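PDB 5HXD: protein MpaA from Escherichia coli O157:H7, which probably hydrolyses the gamma-D-glutamyl-diaminopimelic acid amide bond of the murein tripeptide with one zinc ion per subunit, in the degradation of cell-wall peptides. Local coordinates for residues V3-A8 with A62-T67; R99-A104 with G196-D201; A27-F32 with V79-C84. One frame throughout, in Å; residues are numbered along the deposited sequence.

Contact 1 of 3, residues V3-A8 with A62-T67; sequences VTRPRA and ALRTLT
Val3 to Arg5 and Arg64 to Thr67 meet through a single beta bridge between Thr4 and Leu66, and the two touching parts run 136° apart. Two backbone bonds frame the bridge. Thr67 N donates to Val3 O over 3.1 Å, and Arg5 N donates to Thr65 O over 2.7 Å. Arg5 makes the main side-chain contact. Its NE and NH2 both reach Arg64 O, at 2.8 and 2.7 Å, so the guanidinium takes one carbonyl oxygen side-on with two nitrogens. That oxygen lies in the guanidinium plane, whereas NE sits well above the plane of the Arg64 carbonyl. The chain of Arg5 is bent at chi3 (-63°), which turns NE away from a fully extended course. NH2 has a second acceptor, Ala12 O. The contact lies where helix 53-65 runs out into the following loop, and the N-terminal loop of the M14 peptidase lies across this exit. Ala62 O still accepts from both Thr65 N and Leu66 N. Thr4 and Thr65 lie side by side and point the same way, with Thr4 CB 3.7 Å from Thr65 CG2. The hydroxyl of Thr65 is bonded to Cys61 O, within its own helix. Leu66 CD1 lies 3.3 Å from Val3 O. The hydroxyl of Thr67 bonds to Thr2 O, just ahead of Val3. Arg64 directs its own guanidinium away from Arg5: NH1 bonds to Arg10 O, and NE to Ser60 OG.

Contact 2 of 3, residues R99-A104 with G196-D201; sequences RNFPAA and GSWCAD
Trp198 lies against Phe101, Pro102 and Ala103, and its contacts can be followed outward from the helix. Its CB is 3.7 Å from Phe101 CB and 4.1 Å from Ala103 CB. CG stands anti to the backbone N (chi1 -176°), beside the carbonyl carbon, and lies 4.2 Å from Phe101 CB. Next, CD1 lies 3.5 Å from Ala103 N, which is at the ring edge, near its plane. At NE1 the neighbour is Pro102 CG, also at 3.5 Å. One face of the indole has Phe101 CD1 4.0 Å above its plane, offset toward the rim. Beyond the two segments, the side chains of Trp198 and Phe101 both touch Cys142 of helix 136-148. The loop lies near the zinc site: the side chain of Phe101 is about 8 Å from those of His49 and His157, the predicted zinc ligands. Further along the helix, Asp201 OD2 accepts from Ala104 N over 2.9 Å, with an N-H...O angle of 165°. The chemistry is therefore divided. Phe101, Ala103 and Trp198 pack as buried apolar groups, with Pro102 at the exposed side, and one carboxylate oxygen at the exposed edge fixes the loop through a backbone N-H.

Contact 3 of 3, residues A27-F32 with V79-C84; sequences APLIWF and VNPDGC
Leu29 and Pro81 make the closest apolar contact here, with Leu29 CD2 3.6 Å from Pro81 CD. The two side chains cross at about a right angle. The same methyl lies 3.5 Å from Val79 O, so it touches both the ring and the backbone that leads into it. The side chain of Leu29 starts beside the strand backbone (CG anti to the carbonyl carbon, chi1 -63°), and its end comes nearer the helix start. Pro81 CG faces Pro28 O at 3.9 Å. Nearer the start of the strand, Ala27 CB meets Pro81 CB at 4.3 Å and Asp82 OD1 at 4.0 Å. No hydrogen bond joins the two segments.

The next shell sets these groups in place. Asp82 is bound to the turn ahead of strand 28-31: OD2 accepts from Leu25 N, and OD1 is bonded to Ser23 OG, which in turn bonds to Ala27 N. On the helix side, Asn80 is the N-cap, and its OD1 takes a weak capping bond of 2.9 Å from Gly83 N. Cys84 is tied to Cys78 by a disulfide, which closes a small ring around this helix start. Ala27 packs on Ala27 of the second subunit, and Gln85 of that subunit donates to Pro28 O.

The arrangement sets an antiparallel hairpin, strands 18-22 and 28-31, against a capped helix start. The run Asn80-Pro81-Asp82-Gly83 is familiar from M14 carboxypeptidases. The residue just before it, Val79, has its side chain about 8 Å from those of His49 and His157, the predicted zinc ligands.

In the fold
From the N terminus, 3-8 comes first, then the hairpin strand of 27-32. Contact 1 closes when the chain reaches the end of helix 53-65. Contact 3 closes shortly after, at the start of helix 81-85, beyond strand 74-76. Their segments alternate, so the two loops cross. They also touch, where Leu63 CD2 packs 3.5 Å from Phe32 CG, and both border the second subunit. Contact 2 opens only after contact 3 has closed. It closes a 91-residue excursion that takes in helix 136-148 and strand 153-157 of the central mixed sheet, and ends on helix 195-201. Its centre is about 34 Å from that of contact 1, across the chain's centre. Contacts 2 and 3 both lie nearer the zinc site.

Contact 1 of 3, residues V3-A8 with A62-T67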
# COMPACT_ATOMS: atom_id res chain seq x y z
N VAL A 3 -5.35 1.77 -27.87
CA VAL A 3 -4.30 1.17 -27.05
C VAL A 3 -4.66 1.15 -25.54
O VAL A 3 -4.17 0.31 -24.78
CB VAL A 3 -2.93 1.93 -27.25
CG1 VAL A 3 -1.74 1.05 -26.85
CG2 VAL A 3 -2.78 2.43 -28.68
N THR A 4 -5.52 2.08 -25.11
CA THR A 4 -5.90 2.21 -23.69
C THR A 4 -7.41 2.36 -23.46
O THR A 4 -8.09 3.07 -24.20
CB THR A 4 -5.23 3.43 -23.03
OG1 THR A 4 -5.94 4.63 -23.40
CG2 THR A 4 -3.77 3.54 -23.43
N ARG A 5 -7.92 1.70 -22.42
CA ARG A 5 -9.28 1.95 -21.93
C ARG A 5 -9.48 3.44 -21.61
O ARG A 5 -8.55 4.11 -21.15
CB ARG A 5 -9.56 1.11 -20.67
CG ARG A 5 -9.60 -0.38 -20.88
CD ARG A 5 -10.45 -1.07 -19.80
NE ARG A 5 -9.89 -0.90 -18.45
CZ ARG A 5 -10.47 -1.29 -17.32
NH1 ARG A 5 -11.67 -1.87 -17.34
NH2 ARG A 5 -9.86 -1.10 -16.17
N PRO A 6 -10.69 3.96 -21.86
CA PRO A 6 -11.02 5.36 -21.52
C PRO A 6 -10.81 5.64 -20.03
O PRO A 6 -11.21 4.83 -19.19
CB PRO A 6 -12.51 5.47 -21.89
CG PRO A 6 -12.75 4.39 -22.87
CD PRO A 6 -11.82 3.27 -22.50
N ARG A 7 -10.21 6.79 -19.72
CA ARG A 7 -9.88 7.18 -18.35
C ARG A 7 -11.07 7.04 -17.41
O ARG A 7 -10.91 6.72 -16.24
CB ARG A 7 -9.36 8.62 -18.31
CG ARG A 7 -8.59 8.98 -17.05
CD ARG A 7 -7.98 10.38 -17.17
NE ARG A 7 -9.01 11.42 -17.27
CZ ARG A 7 -8.77 12.69 -17.58
NH1 ARG A 7 -7.53 13.08 -17.83
NH2 ARG A 7 -9.77 13.56 -17.64
N ALA A 8 -12.28 7.24 -17.94
CA ALA A 8 -13.50 7.23 -17.15
C ALA A 8 -13.86 5.85 -16.58
O ALA A 8 -14.65 5.77 -15.65
CB ALA A 8 -14.65 7.77 -17.97
N ALA A 62 -1.65 0.45 -14.72
CA ALA A 62 -1.31 -0.04 -16.03
C ALA A 62 -2.21 -1.19 -16.42
O ALA A 62 -2.69 -1.24 -17.53
CB ALA A 62 0.12 -0.45 -16.07
N LEU A 63 -2.44 -2.11 -15.48
CA LEU A 63 -3.31 -3.25 -15.73
C LEU A 63 -4.74 -2.82 -16.01
O LEU A 63 -5.45 -3.47 -16.78
CB LEU A 63 -3.25 -4.20 -14.53
CG LEU A 63 -4.05 -5.50 -14.52
CD1 LEU A 63 -3.71 -6.37 -15.70
CD2 LEU A 63 -3.74 -6.25 -13.26
N ARG A 64 -5.15 -1.71 -15.41
CA ARG A 64 -6.51 -1.17 -15.55
C ARG A 64 -6.63 -0.19 -16.73
O ARG A 64 -7.73 0.26 -17.06
CB ARG A 64 -6.95 -0.47 -14.24
CG ARG A 64 -7.41 -1.42 -13.12
CD ARG A 64 -7.87 -0.71 -11.83
NE ARG A 64 -6.77 -0.07 -11.11
CZ ARG A 64 -6.62 1.24 -10.95
NH1 ARG A 64 -7.52 2.08 -11.44
NH2 ARG A 64 -5.56 1.72 -10.29
N THR A 65 -5.49 0.13 -17.36
CA THR A 65 -5.43 1.10 -18.45
C THR A 65 -5.32 0.45 -19.82
O THR A 65 -6.21 0.59 -20.66
CB THR A 65 -4.24 2.06 -18.29
OG1 THR A 65 -4.48 2.92 -17.16
CG2 THR A 65 -4.05 2.91 -19.54
N LEU A 66 -4.20 -0.25 -20.04
CA LEU A 66 -3.93 -0.98 -21.27
C LEU A 66 -5.14 -1.82 -21.68
O LEU A 66 -5.84 -2.36 -20.83
CB LEU A 66 -2.68 -1.86 -21.11
CG LEU A 66 -2.31 -2.74 -22.32
CD1 LEU A 66 -2.09 -1.89 -23.58
CD2 LEU A 66 -1.12 -3.66 -22.03
N THR A 67 -5.40 -1.90 -22.98
CA THR A 67 -6.56 -2.64 -23.46
C THR A 67 -6.26 -4.12 -23.27
O THR A 67 -5.18 -4.57 -23.64
CB THR A 67 -6.88 -2.32 -24.92
OG1 THR A 67 -6.88 -0.89 -25.09
CG2 THR A 67 -8.25 -2.88 -25.31

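Contact 2 of 3, residues R99-A104 with G196-D201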
# COMPACT_ATOMS: atom_id res chain seq x y z
N ARG A 99 13.88 -12.68 1.93
CA ARG A 99 14.97 -13.47 2.49
C ARG A 99 14.43 -14.84 2.81
O ARG A 99 15.13 -15.68 3.36
CB ARG A 99 15.58 -12.83 3.75
CG ARG A 99 16.14 -11.43 3.58
CD ARG A 99 17.34 -11.41 2.67
NE ARG A 99 17.86 -10.07 2.50
CZ ARG A 99 17.35 -9.16 1.67
NH1 ARG A 99 16.28 -9.44 0.93
NH2 ARG A 99 17.89 -7.95 1.61
N ASN A 100 13.16 -15.06 2.44
CA ASN A 100 12.44 -16.29 2.76
C ASN A 100 12.33 -17.36 1.63
O ASN A 100 11.71 -18.41 1.83
CB ASN A 100 11.03 -15.91 3.24
CG ASN A 100 10.36 -17.01 4.07
OD1 ASN A 100 9.25 -17.45 3.76
ND2 ASN A 100 11.04 -17.46 5.13
N PHE A 101 12.92 -17.13 0.46
CA PHE A 101 12.74 -18.08 -0.63
C PHE A 101 13.71 -19.25 -0.52
O PHE A 101 14.90 -19.07 -0.24
CB PHE A 101 12.88 -17.37 -1.98
CG PHE A 101 11.69 -16.54 -2.36
CD1 PHE A 101 10.70 -17.06 -3.18
CD2 PHE A 101 11.54 -15.25 -1.87
CE1 PHE A 101 9.58 -16.31 -3.53
CE2 PHE A 101 10.43 -14.49 -2.22
CZ PHE A 101 9.44 -15.03 -3.06
N PRO A 102 13.20 -20.48 -0.74
CA PRO A 102 13.96 -21.73 -0.59
C PRO A 102 15.13 -21.89 -1.57
O PRO A 102 15.48 -23.01 -1.92
CB PRO A 102 12.91 -22.81 -0.82
CG PRO A 102 11.88 -22.15 -1.67
CD PRO A 102 11.81 -20.74 -1.16
N ALA A 103 15.73 -20.78 -1.99
CA ALA A 103 17.01 -20.79 -2.70
C ALA A 103 18.08 -21.55 -1.92
O ALA A 103 17.94 -21.78 -0.71
CB ALA A 103 17.47 -19.36 -2.96
N ALA A 104 19.16 -21.94 -2.59
CA ALA A 104 20.22 -22.68 -1.91
C ALA A 104 20.88 -21.79 -0.84
O ALA A 104 21.27 -22.28 0.22
CB ALA A 104 21.25 -23.21 -2.90
N GLY A 196 15.08 -13.44 -6.38
CA GLY A 196 16.03 -13.58 -7.46
C GLY A 196 17.01 -14.71 -7.23
O GLY A 196 17.43 -15.37 -8.18
N SER A 197 17.39 -14.94 -5.98
CA SER A 197 18.28 -16.05 -5.66
C SER A 197 17.60 -17.39 -5.94
O SER A 197 18.24 -18.36 -6.36
CB SER A 197 18.71 -15.99 -4.19
OG SER A 197 19.80 -15.11 -4.00
N TRP A 198 16.30 -17.43 -5.69
CA TRP A 198 15.52 -18.63 -5.94
C TRP A 198 15.36 -18.84 -7.45
O TRP A 198 15.38 -19.95 -7.96
CB TRP A 198 14.16 -18.52 -5.28
CG TRP A 198 13.31 -19.74 -5.39
CD1 TRP A 198 13.49 -20.93 -4.73
CD2 TRP A 198 12.14 -19.89 -6.18
NE1 TRP A 198 12.49 -21.81 -5.07
CE2 TRP A 198 11.64 -21.19 -5.96
CE3 TRP A 198 11.44 -19.05 -7.06
CZ2 TRP A 198 10.50 -21.67 -6.57
CZ3 TRP A 198 10.33 -19.52 -7.67
CH2 TRP A 198 9.85 -20.82 -7.42
N CYS A 199 15.18 -17.73 -8.14
CA CYS A 199 15.01 -17.75 -9.57
C CYS A 199 16.28 -18.26 -10.28
O CYS A 199 16.20 -19.09 -11.20
CB CYS A 199 14.61 -16.36 -10.05
SG CYS A 199 12.84 -16.01 -9.91
N ALA A 200 17.44 -17.77 -9.84
CA ALA A 200 18.71 -18.19 -10.43
C ALA A 200 18.91 -19.69 -10.29
O ALA A 200 19.42 -20.33 -11.21
CB ALA A 200 19.86 -17.46 -9.79
N ASP A 201 18.49 -20.26 -9.16
CA ASP A 201 18.69 -21.70 -8.98
C ASP A 201 17.75 -22.57 -9.87
O ASP A 201 18.05 -23.73 -10.15
CB ASP A 201 18.55 -22.07 -7.51
CG ASP A 201 19.72 -21.57 -6.67
OD1 ASP A 201 20.71 -21.05 -7.25
OD2 ASP A 201 19.68 -21.73 -5.43

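Contact 3 of 3, residues A27-F32 with V79-C84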
# COMPACT_ATOMS: atom_id res chain seq x y z
N ALA A 27 -5.97 -13.01 3.81
CA ALA A 27 -6.33 -12.30 2.59
C ALA A 27 -6.10 -13.20 1.38
O ALA A 27 -5.32 -14.15 1.46
CB ALA A 27 -5.55 -11.01 2.47
N PRO A 28 -6.77 -12.92 0.25
CA PRO A 28 -6.42 -13.79 -0.88
C PRO A 28 -5.13 -13.36 -1.55
O PRO A 28 -4.79 -12.17 -1.56
CB PRO A 28 -7.61 -13.65 -1.83
CG PRO A 28 -8.28 -12.39 -1.46
CD PRO A 28 -7.95 -12.09 -0.02
N LEU A 29 -4.40 -14.33 -2.08
CA LEU A 29 -3.32 -14.01 -2.99
C LEU A 29 -3.91 -13.99 -4.40
O LEU A 29 -4.49 -14.96 -4.86
CB LEU A 29 -2.18 -15.02 -2.83
CG LEU A 29 -1.57 -14.94 -1.41
CD1 LEU A 29 -0.70 -16.14 -1.10
CD2 LEU A 29 -0.76 -13.66 -1.21
N ILE A 30 -3.82 -12.83 -5.05
CA ILE A 30 -4.55 -12.55 -6.28
C ILE A 30 -3.58 -12.46 -7.46
O ILE A 30 -2.51 -11.86 -7.34
CB ILE A 30 -5.35 -11.21 -6.15
CG1 ILE A 30 -6.30 -11.29 -4.96
CG2 ILE A 30 -6.12 -10.90 -7.42
CD1 ILE A 30 -6.83 -9.92 -4.48
N TRP A 31 -3.94 -13.04 -8.60
CA TRP A 31 -3.16 -12.84 -9.81
C TRP A 31 -4.02 -12.73 -11.04
O TRP A 31 -5.20 -13.11 -11.06
CB TRP A 31 -2.13 -13.96 -10.02
CG TRP A 31 -2.70 -15.29 -10.36
CD1 TRP A 31 -3.56 -16.03 -9.60
CD2 TRP A 31 -2.44 -16.06 -11.55
NE1 TRP A 31 -3.85 -17.22 -10.24
CE2 TRP A 31 -3.18 -17.26 -11.44
CE3 TRP A 31 -1.66 -15.85 -12.68
CZ2 TRP A 31 -3.16 -18.24 -12.43
CZ3 TRP A 31 -1.63 -16.84 -13.66
CH2 TRP A 31 -2.37 -18.01 -13.53
N PHE A 32 -3.39 -12.21 -12.09
CA PHE A 32 -4.09 -11.83 -13.29
C PHE A 32 -3.45 -12.54 -14.45
O PHE A 32 -2.56 -11.99 -15.08
CB PHE A 32 -4.02 -10.32 -13.48
CG PHE A 32 -4.63 -9.55 -12.34
CD1 PHE A 32 -5.94 -9.15 -12.39
CD2 PHE A 32 -3.89 -9.24 -11.22
CE1 PHE A 32 -6.51 -8.46 -11.35
CE2 PHE A 32 -4.45 -8.54 -10.17
CZ PHE A 32 -5.77 -8.15 -10.24
N VAL A 79 2.40 -9.34 -3.74
CA VAL A 79 2.89 -10.61 -3.23
C VAL A 79 2.55 -10.73 -1.73
O VAL A 79 2.20 -11.81 -1.25
CB VAL A 79 4.42 -10.74 -3.46
CG1 VAL A 79 5.00 -11.88 -2.65
CG2 VAL A 79 4.74 -10.94 -4.94
N ASN A 80 2.57 -9.59 -1.04
CA ASN A 80 2.46 -9.53 0.42
C ASN A 80 1.30 -8.66 0.90
O ASN A 80 1.52 -7.62 1.48
CB ASN A 80 3.79 -8.99 0.97
CG ASN A 80 3.84 -8.90 2.48
OD1 ASN A 80 3.00 -9.46 3.18
ND2 ASN A 80 4.86 -8.21 2.98
N PRO A 81 0.06 -9.09 0.66
CA PRO A 81 -1.10 -8.22 0.95
C PRO A 81 -1.32 -7.88 2.43
O PRO A 81 -2.05 -6.92 2.72
CB PRO A 81 -2.29 -9.02 0.40
CG PRO A 81 -1.81 -10.40 0.24
CD PRO A 81 -0.35 -10.35 0.02
N ASP A 82 -0.72 -8.65 3.34
CA ASP A 82 -0.73 -8.31 4.78
C ASP A 82 0.31 -7.22 5.06
O ASP A 82 0.11 -6.38 5.93
CB ASP A 82 -0.43 -9.54 5.67
CG ASP A 82 -1.52 -10.59 5.63
OD1 ASP A 82 -2.64 -10.31 5.15
OD2 ASP A 82 -1.25 -11.71 6.09
N GLY A 83 1.43 -7.28 4.35
CA GLY A 83 2.43 -6.24 4.37
C GLY A 83 1.85 -4.89 3.96
O GLY A 83 1.88 -3.96 4.77
N CYS A 84 1.31 -4.80 2.73
CA CYS A 84 0.74 -3.56 2.18
C CYS A 84 -0.28 -2.92 3.17
O CYS A 84 -0.26 -1.70 3.39
CB CYS A 84 0.05 -3.76 0.81
SG CYS A 84 0.53 -5.16 -0.28